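Local atomic coordinates of membrane-bound lytic murein transglycosylase A (Burkholderia pseudomallei, PDB entry 6QK4), a protein that probably cleaves the beta-1,4 bond between N-acetylmuramic acid and N-acetylglucosamine in peptidoglycan, leaving a 1,6-anhydro ring on the muramic acid product. Residues Pro139-Ala142 and Gln143-Ser147; Ala164-Leu167 and Gln168-Gly171; Thr26-Ala29 and Trp30-Pro34; Thr81-Glu84 and Thr85-Pro89. All coordinates share one frame; numbering follows the deposited sequence.

Interaction 1: Pro139-Ala142 and Gln143-Ser147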
ATOM      1  N   PRO A 139     -22.789  -3.883  20.054  1.00 46.27           N
ATOM      2  CA  PRO A 139     -21.927  -4.705  20.900  1.00 47.36           C
ATOM      3  C   PRO A 139     -20.685  -5.164  20.154  1.00 44.26           C
ATOM      4  O   PRO A 139     -20.569  -5.044  18.939  1.00 40.65           O
ATOM      5  CB  PRO A 139     -22.814  -5.899  21.255  1.00 49.20           C
ATOM      6  CG  PRO A 139     -23.761  -6.009  20.088  1.00 48.47           C
ATOM      7  CD  PRO A 139     -24.036  -4.576  19.691  1.00 47.88           C
ATOM      8  N   ALA A 140     -19.761  -5.716  20.943  1.00 43.01           N
ATOM      9  CA  ALA A 140     -18.566  -6.404  20.457  1.00 39.37           C
ATOM     10  C   ALA A 140     -18.888  -7.425  19.361  1.00 39.12           C
ATOM     11  O   ALA A 140     -19.961  -8.033  19.344  1.00 37.55           O
ATOM     12  CB  ALA A 140     -17.894  -7.115  21.628  1.00 39.09           C
ATOM     13  N   ARG A 141     -17.889  -7.662  18.488  1.00 34.56           N
ATOM     14  CA  ARG A 141     -17.964  -8.655  17.410  1.00 31.04           C
ATOM     15  C   ARG A 141     -18.630  -9.967  17.814  1.00 30.90           C
ATOM     16  O   ARG A 141     -19.508 -10.487  17.111  1.00 31.68           O
ATOM     17  CB  ARG A 141     -16.521  -8.901  16.876  1.00 31.98           C
ATOM     18  CG  ARG A 141     -16.253 -10.275  16.157  1.00 30.33           C
ATOM     19  CD  ARG A 141     -14.734 -10.548  15.821  1.00 25.74           C
ATOM     20  NE  ARG A 141     -14.055  -9.337  15.211  1.00 31.01           N
ATOM     21  CZ  ARG A 141     -13.866  -9.142  13.890  1.00 37.02           C
ATOM     22  NH1 ARG A 141     -14.246 -10.071  13.016  1.00 36.89           N
ATOM     23  NH2 ARG A 141     -13.294  -8.020  13.433  1.00 40.26           N
ATOM     24  N   ALA A 142     -18.256 -10.504  18.971  1.00 29.60           N
ATOM     25  CA  ALA A 142     -18.701 -11.844  19.293  1.00 31.85           C
ATOM     26  C   ALA A 142     -20.204 -11.877  19.496  1.00 33.63           C
ATOM     27  O   ALA A 142     -20.848 -12.862  19.132  1.00 32.95           O
ATOM     28  CB  ALA A 142     -17.969 -12.345  20.532  1.00 34.96           C
ATOM     29  N   GLN A 143     -20.772 -10.791  20.028  1.00 33.33           N
ATOM     30  CA  GLN A 143     -22.210 -10.755  20.286  1.00 35.64           C
ATOM     31  C   GLN A 143     -22.957 -10.254  19.066  1.00 36.99           C
ATOM     32  O   GLN A 143     -24.058 -10.722  18.788  1.00 37.73           O
ATOM     33  CB  GLN A 143     -22.519  -9.876  21.492  1.00 37.22           C
ATOM     34  CG  GLN A 143     -22.274 -10.607  22.850  1.00 41.20           C
ATOM     35  CD  GLN A 143     -20.835 -11.064  23.054  1.00 39.87           C
ATOM     36  OE1 GLN A 143     -20.572 -12.261  23.291  1.00 37.70           O
ATOM     37  NE2 GLN A 143     -19.892 -10.115  23.011  1.00 40.02           N
ATOM     38  N   LEU A 144     -22.353  -9.310  18.332  1.00 36.59           N
ATOM     39  CA  LEU A 144     -22.914  -8.886  17.062  1.00 36.81           C
ATOM     40  C   LEU A 144     -23.148 -10.084  16.141  1.00 38.38           C
ATOM     41  O   LEU A 144     -24.234 -10.233  15.554  1.00 34.69           O
ATOM     42  CB  LEU A 144     -21.960  -7.871  16.418  1.00 35.25           C
ATOM     43  CG  LEU A 144     -22.425  -7.097  15.221  1.00 45.68           C
ATOM     44  CD1 LEU A 144     -23.648  -6.316  15.569  1.00 48.09           C
ATOM     45  CD2 LEU A 144     -21.264  -6.170  14.872  1.00 47.11           C
ATOM     46  N   MET A 145     -22.136 -10.958  16.015  1.00 38.52           N
ATOM     47  CA  MET A 145     -22.263 -12.131  15.162  1.00 36.57           C
ATOM     48  C   MET A 145     -23.289 -13.126  15.685  1.00 40.75           C
ATOM     49  O   MET A 145     -23.791 -13.926  14.894  1.00 42.47           O
ATOM     50  CB  MET A 145     -20.915 -12.842  14.983  1.00 37.84           C
ATOM     51  CG  MET A 145     -19.823 -12.018  14.216  1.00 44.09           C
ATOM     52  SD  MET A 145     -20.206 -12.053  12.469  1.00 49.82           S
ATOM     53  CE  MET A 145     -20.424 -13.811  12.181  1.00 51.65           C
ATOM     54  N   ARG A 146     -23.622 -13.088  16.989  1.00 31.54           N
ATOM     55  CA  ARG A 146     -24.525 -14.062  17.568  1.00 33.81           C
ATOM     56  C   ARG A 146     -25.942 -13.550  17.717  1.00 38.07           C
ATOM     57  O   ARG A 146     -26.863 -14.358  17.877  1.00 41.73           O
ATOM     58  CB  ARG A 146     -23.993 -14.511  18.942  1.00 34.84           C
ATOM     59  CG  ARG A 146     -22.688 -15.313  18.816  1.00 36.66           C
ATOM     60  CD  ARG A 146     -22.020 -15.705  20.117  1.00 32.93           C
ATOM     61  NE  ARG A 146     -21.075 -16.814  19.941  1.00 30.66           N
ATOM     62  CZ  ARG A 146     -19.836 -16.662  19.442  1.00 30.79           C
ATOM     63  NH1 ARG A 146     -19.357 -15.444  19.114  1.00 32.10           N
ATOM     64  NH2 ARG A 146     -19.060 -17.740  19.328  1.00 34.18           N
ATOM     65  N   SER A 147     -26.134 -12.239  17.691  1.00 37.70           N
ATOM     66  CA  SER A 147     -27.469 -11.656  17.902  1.00 43.72           C
ATOM     67  C   SER A 147     -28.467 -11.971  16.775  1.00 44.12           C
ATOM     68  O   SER A 147     -29.685 -11.931  17.007  1.00 47.38           O
ATOM     69  CB  SER A 147     -27.333 -10.133  18.066  1.00 41.91           C
ATOM     70  OG  SER A 147     -26.964  -9.531  16.835  1.00 39.94           O
TER

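Interaction 2: Ala164-Leu167 and Gln168-Gly171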
ATOM      1  N   ALA A 164     -10.674 -12.090   5.682  1.00 30.66           N
ATOM      2  CA  ALA A 164     -11.790 -11.191   5.960  1.00 30.26           C
ATOM      3  C   ALA A 164     -11.467 -10.274   7.135  1.00 31.50           C
ATOM      4  O   ALA A 164     -11.734  -9.069   7.100  1.00 30.79           O
ATOM      5  CB  ALA A 164     -13.056 -12.017   6.273  1.00 30.79           C
ATOM      6  N   PHE A 165     -10.904 -10.849   8.188  1.00 27.28           N
ATOM      7  CA  PHE A 165     -10.498 -10.093   9.361  1.00 31.31           C
ATOM      8  C   PHE A 165      -9.515  -8.997   9.000  1.00 29.25           C
ATOM      9  O   PHE A 165      -9.636  -7.865   9.472  1.00 30.85           O
ATOM     10  CB  PHE A 165      -9.871 -11.057  10.357  1.00 34.09           C
ATOM     11  CG  PHE A 165      -9.490 -10.439  11.650  1.00 34.40           C
ATOM     12  CD1 PHE A 165      -8.236  -9.820  11.807  1.00 33.22           C
ATOM     13  CD2 PHE A 165     -10.377 -10.501  12.746  1.00 37.31           C
ATOM     14  CE1 PHE A 165      -7.852  -9.264  13.043  1.00 34.13           C
ATOM     15  CE2 PHE A 165      -9.995  -9.963  14.012  1.00 36.91           C
ATOM     16  CZ  PHE A 165      -8.742  -9.357  14.148  1.00 34.67           C
ATOM     17  N   PHE A 166      -8.496  -9.321   8.205  1.00 27.67           N
ATOM     18  CA  PHE A 166      -7.524  -8.273   7.863  1.00 25.77           C
ATOM     19  C   PHE A 166      -8.021  -7.302   6.823  1.00 26.83           C
ATOM     20  O   PHE A 166      -7.535  -6.168   6.783  1.00 29.38           O
ATOM     21  CB  PHE A 166      -6.195  -8.910   7.442  1.00 26.33           C
ATOM     22  CG  PHE A 166      -5.442  -9.434   8.642  1.00 31.87           C
ATOM     23  CD1 PHE A 166      -4.969  -8.545   9.607  1.00 35.96           C
ATOM     24  CD2 PHE A 166      -5.312 -10.783   8.872  1.00 28.58           C
ATOM     25  CE1 PHE A 166      -4.343  -9.004  10.741  1.00 35.72           C
ATOM     26  CE2 PHE A 166      -4.664 -11.251  10.000  1.00 30.71           C
ATOM     27  CZ  PHE A 166      -4.189 -10.372  10.940  1.00 36.02           C
ATOM     28  N   LEU A 167      -9.035  -7.678   6.039  1.00 25.62           N
ATOM     29  CA  LEU A 167      -9.677  -6.679   5.204  1.00 25.85           C
ATOM     30  C   LEU A 167     -10.406  -5.670   6.074  1.00 27.39           C
ATOM     31  O   LEU A 167     -10.394  -4.472   5.778  1.00 28.49           O
ATOM     32  CB  LEU A 167     -10.633  -7.359   4.220  1.00 27.95           C
ATOM     33  CG  LEU A 167     -11.583  -6.499   3.418  1.00 26.32           C
ATOM     34  CD1 LEU A 167     -10.733  -5.761   2.400  1.00 25.32           C
ATOM     35  CD2 LEU A 167     -12.561  -7.329   2.674  1.00 28.69           C
ATOM     36  N   GLN A 168     -11.063  -6.147   7.150  1.00 27.15           N
ATOM     37  CA  GLN A 168     -11.650  -5.224   8.117  1.00 28.48           C
ATOM     38  C   GLN A 168     -10.616  -4.285   8.724  1.00 29.70           C
ATOM     39  O   GLN A 168     -10.909  -3.109   8.925  1.00 32.18           O
ATOM     40  CB  GLN A 168     -12.359  -5.982   9.234  1.00 27.88           C
ATOM     41  CG  GLN A 168     -13.673  -6.536   8.815  1.00 29.29           C
ATOM     42  CD  GLN A 168     -14.259  -7.414   9.894  1.00 29.94           C
ATOM     43  OE1 GLN A 168     -13.597  -8.295  10.433  1.00 32.11           O
ATOM     44  NE2 GLN A 168     -15.524  -7.197  10.177  1.00 29.81           N
ATOM     45  N   VAL A 169      -9.433  -4.791   9.066  1.00 28.92           N
ATOM     46  CA  VAL A 169      -8.394  -3.925   9.630  1.00 30.63           C
ATOM     47  C   VAL A 169      -8.035  -2.819   8.630  1.00 34.30           C
ATOM     48  O   VAL A 169      -7.903  -1.650   9.001  1.00 34.48           O
ATOM     49  CB  VAL A 169      -7.163  -4.743  10.059  1.00 34.04           C
ATOM     50  CG1 VAL A 169      -6.039  -3.821  10.437  1.00 35.34           C
ATOM     51  CG2 VAL A 169      -7.493  -5.670  11.251  1.00 31.92           C
ATOM     52  N   GLN A 170      -7.954  -3.153   7.335  1.00 30.20           N
ATOM     53  CA  GLN A 170      -7.601  -2.145   6.353  1.00 30.42           C
ATOM     54  C   GLN A 170      -8.770  -1.198   6.064  1.00 33.44           C
ATOM     55  O   GLN A 170      -8.567  -0.004   5.850  1.00 33.20           O
ATOM     56  CB  GLN A 170      -7.109  -2.839   5.078  1.00 29.27           C
ATOM     57  CG  GLN A 170      -6.921  -1.856   3.908  1.00 34.10           C
ATOM     58  CD  GLN A 170      -5.462  -1.465   3.720  1.00 33.73           C
ATOM     59  OE1 GLN A 170      -4.601  -1.718   4.595  1.00 32.68           O
ATOM     60  NE2 GLN A 170      -5.170  -0.874   2.555  1.00 33.99           N
ATOM     61  N   GLY A 171     -10.018  -1.692   6.082  1.00 26.93           N
ATOM     62  CA  GLY A 171     -11.170  -0.882   5.762  1.00 29.61           C
ATOM     63  C   GLY A 171     -11.639  -0.970   4.322  1.00 29.87           C
ATOM     64  O   GLY A 171     -12.777  -0.575   4.031  1.00 30.90           O
TER

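Interaction 3: Thr26-Ala29 and Trp30-Pro34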
ATOM      1  N   THR A  26      18.264  20.657  -4.017  1.00 22.45           N
ATOM      2  CA  THR A  26      19.635  20.892  -4.487  1.00 23.67           C
ATOM      3  C   THR A  26      19.858  20.051  -5.729  1.00 25.30           C
ATOM      4  O   THR A  26      19.910  18.806  -5.631  1.00 25.04           O
ATOM      5  CB  THR A  26      20.673  20.511  -3.434  1.00 26.21           C
ATOM      6  OG1 THR A  26      20.379  21.151  -2.188  1.00 29.13           O
ATOM      7  CG2 THR A  26      22.084  20.963  -3.944  1.00 26.69           C
ATOM      8  N   PRO A  27      20.035  20.644  -6.916  1.00 23.94           N
ATOM      9  CA  PRO A  27      20.347  19.823  -8.098  1.00 22.09           C
ATOM     10  C   PRO A  27      21.675  19.097  -7.963  1.00 26.63           C
ATOM     11  O   PRO A  27      22.675  19.652  -7.481  1.00 26.73           O
ATOM     12  CB  PRO A  27      20.414  20.855  -9.245  1.00 26.59           C
ATOM     13  CG  PRO A  27      20.880  22.158  -8.515  1.00 28.44           C
ATOM     14  CD  PRO A  27      20.134  22.113  -7.166  1.00 25.64           C
ATOM     15  N   VAL A  28      21.695  17.845  -8.400  1.00 23.74           N
ATOM     16  CA  VAL A  28      22.918  17.043  -8.373  1.00 21.25           C
ATOM     17  C   VAL A  28      23.042  16.308  -9.707  1.00 22.78           C
ATOM     18  O   VAL A  28      22.119  16.260 -10.508  1.00 24.34           O
ATOM     19  CB  VAL A  28      22.946  16.060  -7.195  1.00 23.61           C
ATOM     20  CG1 VAL A  28      22.778  16.771  -5.855  1.00 25.32           C
ATOM     21  CG2 VAL A  28      21.793  15.018  -7.375  1.00 23.92           C
ATOM     22  N   ALA A  29      24.248  15.770  -9.979  1.00 29.30           N
ATOM     23  CA  ALA A  29      24.389  14.957 -11.169  1.00 27.30           C
ATOM     24  C   ALA A  29      23.811  13.567 -10.905  1.00 25.16           C
ATOM     25  O   ALA A  29      23.733  13.120  -9.760  1.00 23.90           O
ATOM     26  CB  ALA A  29      25.878  14.799 -11.551  1.00 29.06           C
ATOM     27  N   TRP A  30      23.422  12.866 -11.970  1.00 24.50           N
ATOM     28  CA  TRP A  30      22.974  11.501 -11.756  1.00 26.44           C
ATOM     29  C   TRP A  30      24.057  10.652 -11.074  1.00 24.65           C
ATOM     30  O   TRP A  30      23.756   9.759 -10.304  1.00 25.36           O
ATOM     31  CB  TRP A  30      22.513  10.881 -13.087  1.00 27.46           C
ATOM     32  CG  TRP A  30      21.138  11.344 -13.456  1.00 27.50           C
ATOM     33  CD1 TRP A  30      20.783  12.296 -14.363  1.00 27.43           C
ATOM     34  CD2 TRP A  30      19.924  10.871 -12.864  1.00 26.30           C
ATOM     35  NE1 TRP A  30      19.396  12.415 -14.398  1.00 28.79           N
ATOM     36  CE2 TRP A  30      18.859  11.545 -13.487  1.00 25.19           C
ATOM     37  CE3 TRP A  30      19.640   9.913 -11.899  1.00 25.89           C
ATOM     38  CZ2 TRP A  30      17.511  11.322 -13.137  1.00 25.78           C
ATOM     39  CZ3 TRP A  30      18.297   9.700 -11.540  1.00 24.58           C
ATOM     40  CH2 TRP A  30      17.262  10.391 -12.184  1.00 27.00           C
ATOM     41  N   GLN A  31      25.338  10.951 -11.333  1.00 26.25           N
ATOM     42  CA  GLN A  31      26.423  10.237 -10.687  1.00 26.11           C
ATOM     43  C   GLN A  31      26.463  10.474  -9.177  1.00 27.69           C
ATOM     44  O   GLN A  31      27.148   9.738  -8.456  1.00 28.81           O
ATOM     45  CB  GLN A  31      27.753  10.704 -11.353  1.00 32.35           C
ATOM     46  CG  GLN A  31      29.067  10.051 -10.833  1.00 37.02           C
ATOM     47  CD  GLN A  31      29.703  10.770  -9.583  1.00 41.98           C
ATOM     48  OE1 GLN A  31      29.276  11.872  -9.192  1.00 40.31           O
ATOM     49  NE2 GLN A  31      30.730  10.138  -8.971  1.00 39.40           N
ATOM     50  N   GLN A  32      25.748  11.493  -8.668  1.00 25.74           N
ATOM     51  CA  GLN A  32      25.658  11.733  -7.237  1.00 24.56           C
ATOM     52  C   GLN A  32      24.423  11.126  -6.594  1.00 26.37           C
ATOM     53  O   GLN A  32      24.292  11.224  -5.359  1.00 28.36           O
ATOM     54  CB  GLN A  32      25.679  13.222  -6.920  1.00 24.21           C
ATOM     55  CG  GLN A  32      27.046  13.814  -7.328  1.00 27.40           C
ATOM     56  CD  GLN A  32      27.036  15.255  -7.264  1.00 27.72           C
ATOM     57  OE1 GLN A  32      26.519  15.920  -8.156  1.00 28.67           O
ATOM     58  NE2 GLN A  32      27.626  15.804  -6.185  1.00 34.79           N
ATOM     59  N   VAL A  33      23.581  10.429  -7.364  1.00 21.03           N
ATOM     60  CA  VAL A  33      22.468   9.711  -6.698  1.00 21.56           C
ATOM     61  C   VAL A  33      22.963   8.328  -6.293  1.00 24.28           C
ATOM     62  O   VAL A  33      23.144   7.444  -7.143  1.00 24.92           O
ATOM     63  CB  VAL A  33      21.246   9.662  -7.626  1.00 22.92           C
ATOM     64  CG1 VAL A  33      20.017   8.857  -6.983  1.00 25.05           C
ATOM     65  CG2 VAL A  33      20.844  11.061  -8.035  1.00 25.39           C
ATOM     66  N   PRO A  34      23.219   8.101  -5.004  1.00 26.07           N
ATOM     67  CA  PRO A  34      23.727   6.815  -4.565  1.00 35.49           C
ATOM     68  C   PRO A  34      22.538   5.872  -4.577  1.00 37.38           C
ATOM     69  O   PRO A  34      21.449   6.152  -4.041  1.00 51.01           O
ATOM     70  CB  PRO A  34      24.252   7.094  -3.153  1.00 37.39           C
ATOM     71  CG  PRO A  34      23.426   8.245  -2.683  1.00 40.60           C
ATOM     72  CD  PRO A  34      22.966   9.026  -3.887  1.00 37.94           C
TER

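Interaction 4: Thr81-Glu84 and Thr85-Pro89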
ATOM      1  N   THR A  81      18.693   5.597 -19.799  1.00 27.32           N
ATOM      2  CA  THR A  81      19.151   6.736 -20.613  1.00 25.26           C
ATOM      3  C   THR A  81      18.091   7.821 -20.714  1.00 23.41           C
ATOM      4  O   THR A  81      18.370   9.036 -20.609  1.00 25.02           O
ATOM      5  CB  THR A  81      19.553   6.211 -21.979  1.00 24.02           C
ATOM      6  OG1 THR A  81      20.667   5.375 -21.748  1.00 28.59           O
ATOM      7  CG2 THR A  81      19.913   7.370 -22.910  1.00 24.58           C
ATOM      8  N   PHE A  82      16.838   7.406 -20.854  1.00 22.86           N
ATOM      9  CA  PHE A  82      15.761   8.373 -20.885  1.00 24.95           C
ATOM     10  C   PHE A  82      15.729   9.208 -19.611  1.00 23.31           C
ATOM     11  O   PHE A  82      15.538  10.415 -19.667  1.00 23.29           O
ATOM     12  CB  PHE A  82      14.423   7.627 -21.083  1.00 20.82           C
ATOM     13  CG  PHE A  82      13.227   8.445 -20.766  1.00 22.51           C
ATOM     14  CD1 PHE A  82      12.719   9.272 -21.720  1.00 22.65           C
ATOM     15  CD2 PHE A  82      12.578   8.350 -19.529  1.00 23.76           C
ATOM     16  CE1 PHE A  82      11.604  10.057 -21.520  1.00 22.34           C
ATOM     17  CE2 PHE A  82      11.447   9.148 -19.299  1.00 22.90           C
ATOM     18  CZ  PHE A  82      10.935   9.996 -20.301  1.00 21.84           C
ATOM     19  N   PHE A  83      15.716   8.562 -18.433  1.00 23.04           N
ATOM     20  CA  PHE A  83      15.582   9.357 -17.212  1.00 19.70           C
ATOM     21  C   PHE A  83      16.786  10.306 -17.053  1.00 22.15           C
ATOM     22  O   PHE A  83      16.629  11.454 -16.631  1.00 23.16           O
ATOM     23  CB  PHE A  83      15.438   8.418 -15.997  1.00 21.69           C
ATOM     24  CG  PHE A  83      14.105   7.771 -15.918  1.00 23.60           C
ATOM     25  CD1 PHE A  83      12.990   8.563 -15.655  1.00 26.70           C
ATOM     26  CD2 PHE A  83      13.936   6.409 -16.079  1.00 22.17           C
ATOM     27  CE1 PHE A  83      11.689   7.984 -15.535  1.00 25.99           C
ATOM     28  CE2 PHE A  83      12.648   5.825 -15.955  1.00 24.04           C
ATOM     29  CZ  PHE A  83      11.552   6.621 -15.697  1.00 24.08           C
ATOM     30  N   GLU A  84      17.979   9.839 -17.446  1.00 23.05           N
ATOM     31  CA  GLU A  84      19.202  10.634 -17.280  1.00 24.87           C
ATOM     32  C   GLU A  84      19.205  11.809 -18.237  1.00 28.77           C
ATOM     33  O   GLU A  84      19.754  12.866 -17.923  1.00 31.00           O
ATOM     34  CB  GLU A  84      20.445   9.751 -17.485  1.00 23.81           C
ATOM     35  CG  GLU A  84      20.687   8.747 -16.321  1.00 24.22           C
ATOM     36  CD  GLU A  84      21.903   7.938 -16.547  1.00 27.00           C
ATOM     37  OE1 GLU A  84      22.572   8.207 -17.595  1.00 32.20           O
ATOM     38  OE2 GLU A  84      22.214   7.028 -15.775  1.00 25.82           O
ATOM     39  N   THR A  85      18.522  11.670 -19.378  1.00 26.65           N
ATOM     40  CA  THR A  85      18.487  12.652 -20.450  1.00 25.30           C
ATOM     41  C   THR A  85      17.375  13.677 -20.261  1.00 26.82           C
ATOM     42  O   THR A  85      17.566  14.858 -20.574  1.00 27.63           O
ATOM     43  CB  THR A  85      18.286  11.927 -21.807  1.00 22.77           C
ATOM     44  OG1 THR A  85      19.412  11.095 -22.091  1.00 31.35           O
ATOM     45  CG2 THR A  85      18.062  12.891 -22.976  1.00 32.84           C
ATOM     46  N   TYR A  86      16.188  13.255 -19.783  1.00 24.38           N
ATOM     47  CA  TYR A  86      15.047  14.152 -19.748  1.00 22.12           C
ATOM     48  C   TYR A  86      14.798  14.786 -18.391  1.00 22.08           C
ATOM     49  O   TYR A  86      13.971  15.704 -18.310  1.00 24.87           O
ATOM     50  CB  TYR A  86      13.789  13.420 -20.230  1.00 24.39           C
ATOM     51  CG  TYR A  86      13.791  13.300 -21.734  1.00 25.05           C
ATOM     52  CD1 TYR A  86      14.429  12.233 -22.371  1.00 28.81           C
ATOM     53  CD2 TYR A  86      13.127  14.245 -22.518  1.00 28.43           C
ATOM     54  CE1 TYR A  86      14.427  12.131 -23.813  1.00 30.25           C
ATOM     55  CE2 TYR A  86      13.135  14.146 -23.918  1.00 34.28           C
ATOM     56  CZ  TYR A  86      13.789  13.082 -24.537  1.00 36.18           C
ATOM     57  OH  TYR A  86      13.801  12.954 -25.922  1.00 39.08           O
ATOM     58  N   PHE A  87      15.501  14.336 -17.331  1.00 21.01           N
ATOM     59  CA  PHE A  87      15.208  14.826 -15.993  1.00 18.46           C
ATOM     60  C   PHE A  87      16.492  15.163 -15.282  1.00 21.66           C
ATOM     61  O   PHE A  87      17.546  14.578 -15.557  1.00 27.04           O
ATOM     62  CB  PHE A  87      14.440  13.742 -15.110  1.00 21.50           C
ATOM     63  CG  PHE A  87      13.057  13.443 -15.619  1.00 21.17           C
ATOM     64  CD1 PHE A  87      12.871  12.510 -16.629  1.00 21.15           C
ATOM     65  CD2 PHE A  87      11.970  14.101 -15.075  1.00 19.54           C
ATOM     66  CE1 PHE A  87      11.565  12.260 -17.182  1.00 21.15           C
ATOM     67  CE2 PHE A  87      10.649  13.896 -15.584  1.00 23.24           C
ATOM     68  CZ  PHE A  87      10.452  12.917 -16.652  1.00 22.39           C
ATOM     69  N   THR A  88      16.388  16.102 -14.353  1.00 22.92           N
ATOM     70  CA  THR A  88      17.444  16.387 -13.405  1.00 24.47           C
ATOM     71  C   THR A  88      17.023  15.960 -12.003  1.00 20.71           C
ATOM     72  O   THR A  88      15.922  16.328 -11.566  1.00 21.87           O
ATOM     73  CB  THR A  88      17.761  17.899 -13.417  1.00 27.68           C
ATOM     74  OG1 THR A  88      18.279  18.242 -14.723  1.00 27.73           O
ATOM     75  CG2 THR A  88      18.884  18.224 -12.406  1.00 27.58           C
ATOM     76  N   PRO A  89      17.873  15.270 -11.258  1.00 22.58           N
ATOM     77  CA  PRO A  89      17.521  14.948  -9.871  1.00 22.89           C
ATOM     78  C   PRO A  89      17.920  16.039  -8.878  1.00 24.79           C
ATOM     79  O   PRO A  89      18.984  16.647  -8.979  1.00 24.16           O
ATOM     80  CB  PRO A  89      18.312  13.647  -9.632  1.00 23.78           C
ATOM     81  CG  PRO A  89      19.652  13.874 -10.462  1.00 21.81           C
ATOM     82  CD  PRO A  89      19.216  14.779 -11.638  1.00 21.58           C
TER
HETATM   83  O   HOH W   1      19.628  15.523 -17.455  1.00 34.46           O

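Interaction 1: Pro139-Ala142 and Gln143-Ser147
A local contact at the first turn of a short helix, 141-147, joins Ala140 to Gln143 and Leu144 within the MltA-specific insert region. Ala140 is the N-cap residue, and its carbonyl O accepts two amides of that turn. The bond from Leu144 N to Ala140 O, 2.9 Å long, is almost straight at 177°, whereas Gln143 N reaches the same oxygen from above the carbonyl plane over 3.0 Å. Met145 N continues the helical pattern to Arg141 O. Before the helix, the ring of Pro139 rests on the start of the turn, its CB 4.0 Å from Gln143 CB.

One turn on, a side chain meets the backbone. Arg146 runs extended from CG to NE, and its NH1 donates to Ala142 O at 3.0 Å; the oxygen lies in the guanidinium plane, at its edge. The same NH1 makes a salt bridge to Asp234, on helix 229-234, while Arg141 bonds to the carbonyls of Asn236 and Arg238. The carbonyl of Ala142 is thus bonded by a side chain that also binds a carboxylate; the two acceptors together would fix the rotation of the guanidinium, and the salt bridge ties this helix to helix 229-234.

Interaction 2: Ala164-Leu167 and Gln168-Gly171
The last two turns of helix 161-170, in the MltA-specific insert region, carry Ala164 to Gly171 through four successive i to i+4 backbone bonds: Gln168 N to Ala164 O, Val169 N to Phe165 O, Gln170 N to Phe166 O and Gly171 N to Leu167 O. The last of them, 2.8 Å long, is made by a residue that has already left helical geometry. Gly171 has a positive phi of 95°, where a side chain would be jammed against the carbonyl O of Gln170, a backbone shape that glycine, having no side chain, adopts without strain just past the helix end.

On one flank, a single methyl of Val169 rests against two aromatic side chains of the preceding turn, which lie next to each other. Its CG2 lies 4.0 Å from Phe165 CE1 and 4.2 Å from Phe166 CD1, meeting both rings obliquely. The two phenylalanines also touch: Phe165 CD1 sits over the centre of one face of the Phe166 ring, about 4.0 Å above its plane. Phe166 then packs on Met215 and Ile218 of helix 215-224, and on another flank Leu167 reaches Pro109 and Leu111 of strand 101-114.

Gln168 takes a different path. With CG beside the backbone N (chi1 -76°) and the chain extended beyond it, CG passes 3.6 Å from Ala164 O and the amide lies alongside the preceding turn, where OE1 accepts from Arg141 and NE2 donates to Val240 O. Both ends of this buried amide are therefore satisfied, and having an acceptor at one end and a donor at the other would fix which way round it lies.

Interaction 3: Thr26-Ala29 and Trp30-Pro34
Val28 and Gln32 meet where the chain leaves strand 25-27 and turns through a short 3-10 segment, 30-32. The tighter side of this turn faces the protein. There Val28 CG2 lies 4.1 Å from Val33 CG2, the two side chains crossing at about a right angle, and both residues also rest on Trp342 of strand 336-346. Val33, the buried one of the pair, reaches Phe287 of strand 285-291 as well. The indole of Trp30 packs on Pro89 and Leu344, and its NE1 bonds to Phe87 O.

The other side is largely solvent-facing: Ala29, Gln31 and Gln32 are all exposed, and two hydrogen bonds between Ala29 and Gln32 hold that side. Gln32 N donates to Ala29 O over 2.8 Å, coming from well above the carbonyl plane, and so closes the 3-10 turn; Val33 N follows with a bond to Trp30 O.

The side chain of Gln32 then folds back over the turn. CG stands beside the backbone N (chi1 -65°) and the chain is extended beyond it, which carries the amide past Val28 CB to the Ala29 backbone. Ala29 N donates to Gln32 OE1 at 2.9 Å, nearly straight at 170°.

Interaction 4: Thr81-Glu84 and Thr85-Pro89
The Phe82 ring has Tyr86 CB over one face, offset toward the rim, and Phe83 CE1 in plane at its edge. Its nearest approach to the Tyr86 ring is from CD1 to Tyr86 CD1, 3.5 Å; the planes are inclined by 30° and slid apart, so the rings barely overlap. Phe82 O lies at the edge of the Tyr86 ring. At the edge of the Phe87 ring sit Phe83 O and Phe82 CZ, and Phe87 CE1 comes within 3.8 Å of Phe82 CE2. Phe83 has Phe82 CD2 over the centre of one face, while its own CD1 meets Phe87 CD1 at 4.1 Å.

This aromatic cluster of Phe82, Tyr86 and Phe87 forms where helix 76-86 passes directly into strand 87-92. Phe82 and Tyr86 also pack on helix 62-68, and Trp61 meets the Phe87 ring edge-to-face. With CG anti to the backbone N and beside the carbonyl carbon (chi1 164°), the Phe82 ring comes within reach of Tyr86 and Phe87, although the side chain starts off away from them.

The polar contacts record the end of the helix. Thr81 O accepts from Thr85 N at 2.9 Å and from Thr85 OG1 at 2.7 Å, the two donors reaching it from opposite faces of the carbonyl plane. Tyr86 N still bonds well to Phe82 O, but the bond from Phe87 N to Phe83 O is weak. Beyond it, one water donates to both Glu84 O and Phe87 O, at 2.7 and 3.0 Å.

How the interactions relate
From the N terminus, interaction 3 comes first, closing the turn after strand 25-27, and interaction 4 follows at the passage from helix 76-86 into strand 87-92. Their centres are about 11 Å apart, and they join directly: Val28 N bonds to Pro89 O between neighbouring antiparallel strands, and Trp30 packs against Phe83 and Glu84. Interactions 1 and 2 come later, both in the MltA-specific insert region, with centres about 17 Å apart; Arg141 NH2 to Gln168 OE1 links their helices. The four local contacts follow in series, none nested or crossed. The two pairs lie on opposite sides of the chain's centre, and at least about 26 Å separates their nearest atoms.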